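Putative adhesin (Parabacteroides distasonis, PDB 3LJY) is of unknown function but, as a putative lipoprotein adhesin with an auto-transporter-type head domain, probably takes part in cell adhesion. Local coordinates at residues S42-T47 with V82-K87. Numbering follows the deposited sequence.
Sequences STVEVT and VKTNSK
E45 and K83 exchange a pair of backbone hydrogen bonds, E45 N to K83 O at 2.9 Å and K83 N to E45 O at 3.0 Å, the former nearly straight (171° at the hydrogen). Toward S42 this ladder gives way to side-chain bonds. With its CG between the backbone N and the carbonyl carbon (chi1 71°), N85 brings OD1 to T43 N at 3.2 Å, so the T43 N-H is met by a side-chain amide oxygen rather than a backbone carbonyl. N85 O instead takes the S42 hydroxyl, OG donating at 2.7 Å. T84 OG1, anti to its own backbone N, reaches across to T43 O at 2.8 Å and is also bonded to the hydroxyl of Y22. One water joins T43 OG1 to K83 O, so that carbonyl accepts from both E45 N and the water. On the face carrying E45 and K83, their chains pass at an angle, E45 OE1 lying 3.6 Å from K83 CD; the carboxylate is hydrogen-bonded through OE2 to S14 OG. The face of V44, V46, V82 and T84 is mainly apolar apart from the T84 hydroxyl, which V44 CG2 lies alongside, the two side chains pointing the same way. V82 CG1 meets V44 CG1 and V82 CG2 meets V46 CG2, each at 4.2 Å. L65 and I67 of strand 64-69 cover V44, V82 and T84. In this antiparallel pairing strand 12-18 lies antiparallel beyond 43-49, and 32-37 runs parallel to 80-86 on its far side, leading into the beta-solenoid expected of a pectate-lyase-like adhesin head.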
loop_
_atom_site.group_PDB
_atom_site.type_symbol
_atom_site.label_atom_id
_atom_site.label_comp_id
_atom_site.label_asym_id
_atom_site.label_seq_id
_atom_site.Cartn_x
_atom_site.Cartn_y
_atom_site.Cartn_z
ATOM N N SER A 42 20.196 -2.787 -10.091
ATOM C CA SER A 42 18.796 -3.067 -10.335
ATOM C C SER A 42 18.609 -4.060 -11.463
ATOM O O SER A 42 19.202 -3.928 -12.530
ATOM C CB SER A 42 18.040 -1.776 -10.602
ATOM O OG SER A 42 17.931 -1.070 -9.380
ATOM N N THR A 43 17.805 -5.082 -11.192
ATOM C CA THR A 43 17.370 -6.036 -12.205
ATOM C C THR A 43 15.835 -6.134 -12.160
ATOM O O THR A 43 15.214 -5.786 -11.148
ATOM C CB THR A 43 18.046 -7.427 -11.983
ATOM O OG1 THR A 43 17.774 -7.929 -10.664
ATOM C CG2 THR A 43 19.597 -7.328 -12.181
ATOM N N VAL A 44 15.239 -6.547 -13.276
ATOM C CA VAL A 44 13.858 -6.987 -13.326
ATOM C C VAL A 44 13.828 -8.433 -13.837
ATOM O O VAL A 44 14.337 -8.712 -14.904
ATOM C CB VAL A 44 12.995 -6.067 -14.251
ATOM C CG1 VAL A 44 11.576 -6.645 -14.380
ATOM C CG2 VAL A 44 12.974 -4.594 -13.740
ATOM N N GLU A 45 13.259 -9.352 -13.054
ATOM C CA GLU A 45 12.980 -10.720 -13.500
ATOM C C GLU A 45 11.492 -10.924 -13.681
ATOM O O GLU A 45 10.725 -10.607 -12.795
ATOM C CB GLU A 45 13.450 -11.738 -12.463
ATOM C CG GLU A 45 13.247 -13.229 -12.871
ATOM C CD GLU A 45 13.808 -14.225 -11.837
ATOM O OE1 GLU A 45 13.997 -13.857 -10.648
ATOM O OE2 GLU A 45 14.047 -15.398 -12.221
ATOM N N VAL A 46 11.097 -11.491 -14.818
ATOM C CA VAL A 46 9.693 -11.752 -15.121
ATOM C C VAL A 46 9.456 -13.245 -15.355
ATOM O O VAL A 46 10.111 -13.856 -16.186
ATOM C CB VAL A 46 9.228 -10.915 -16.329
ATOM C CG1 VAL A 46 7.855 -11.393 -16.838
ATOM C CG2 VAL A 46 9.219 -9.403 -15.949
ATOM N N THR A 47 8.531 -13.823 -14.592
ATOM C CA THR A 47 8.047 -15.176 -14.828
ATOM C C THR A 47 6.628 -15.072 -15.394
ATOM O O THR A 47 5.730 -14.523 -14.776
ATOM C CB THR A 47 8.082 -16.041 -13.528
ATOM O OG1 THR A 47 9.421 -16.040 -12.988
ATOM C CG2 THR A 47 7.635 -17.502 -13.793
ATOM N N VAL A 82 6.710 -10.566 -11.111
ATOM C CA VAL A 82 7.872 -9.673 -11.199
ATOM C C VAL A 82 8.702 -9.739 -9.901
ATOM O O VAL A 82 8.140 -9.851 -8.808
ATOM C CB VAL A 82 7.449 -8.194 -11.446
ATOM C CG1 VAL A 82 8.655 -7.306 -11.394
ATOM C CG2 VAL A 82 6.745 -8.061 -12.769
ATOM N N LYS A 83 10.027 -9.683 -10.058
ATOM C CA LYS A 83 10.981 -9.589 -8.947
ATOM C C LYS A 83 12.060 -8.565 -9.317
ATOM O O LYS A 83 12.795 -8.762 -10.289
ATOM C CB LYS A 83 11.621 -10.943 -8.690
ATOM C CG LYS A 83 12.440 -11.010 -7.433
ATOM C CD LYS A 83 13.317 -12.218 -7.473
ATOM C CE LYS A 83 14.003 -12.467 -6.167
ATOM N NZ LYS A 83 14.807 -11.324 -5.907
ATOM N N THR A 84 12.135 -7.478 -8.551
ATOM C CA THR A 84 12.984 -6.334 -8.884
ATOM C C THR A 84 13.473 -5.622 -7.623
ATOM O O THR A 84 12.950 -5.844 -6.551
ATOM C CB THR A 84 12.265 -5.334 -9.838
ATOM O OG1 THR A 84 13.135 -4.239 -10.170
ATOM C CG2 THR A 84 10.966 -4.797 -9.230
ATOM N N ASN A 85 14.509 -4.805 -7.772
ATOM C CA ASN A 85 15.107 -4.066 -6.662
ATOM C C ASN A 85 15.626 -2.684 -7.058
ATOM O O ASN A 85 15.921 -2.437 -8.229
ATOM C CB ASN A 85 16.257 -4.885 -6.042
ATOM C CG ASN A 85 17.477 -4.974 -6.953
ATOM O OD1 ASN A 85 17.435 -5.591 -8.027
ATOM N ND2 ASN A 85 18.581 -4.378 -6.513
ATOM N N SER A 86 15.738 -1.797 -6.070
ATOM C CA SER A 86 16.329 -0.468 -6.275
ATOM C C SER A 86 16.802 0.102 -4.946
ATOM O O SER A 86 16.539 -0.482 -3.895
ATOM C CB SER A 86 15.360 0.500 -6.948
ATOM O OG SER A 86 14.365 0.937 -6.043
ATOM N N LYS A 87 17.519 1.228 -4.988
ATOM C CA LYS A 87 18.121 1.769 -3.778
ATOM C C LYS A 87 17.071 2.412 -2.908
ATOM O O LYS A 87 17.200 2.435 -1.688
ATOM C CB LYS A 87 19.199 2.796 -4.100
ATOM C CG LYS A 87 20.237 2.382 -5.154
ATOM C CD LYS A 87 21.385 3.378 -5.213
ATOM C CE LYS A 87 22.169 3.347 -6.541
ATOM N NZ LYS A 87 21.984 4.610 -7.356
HETATM O O HOH W 1 15.389 -9.330 -10.191
#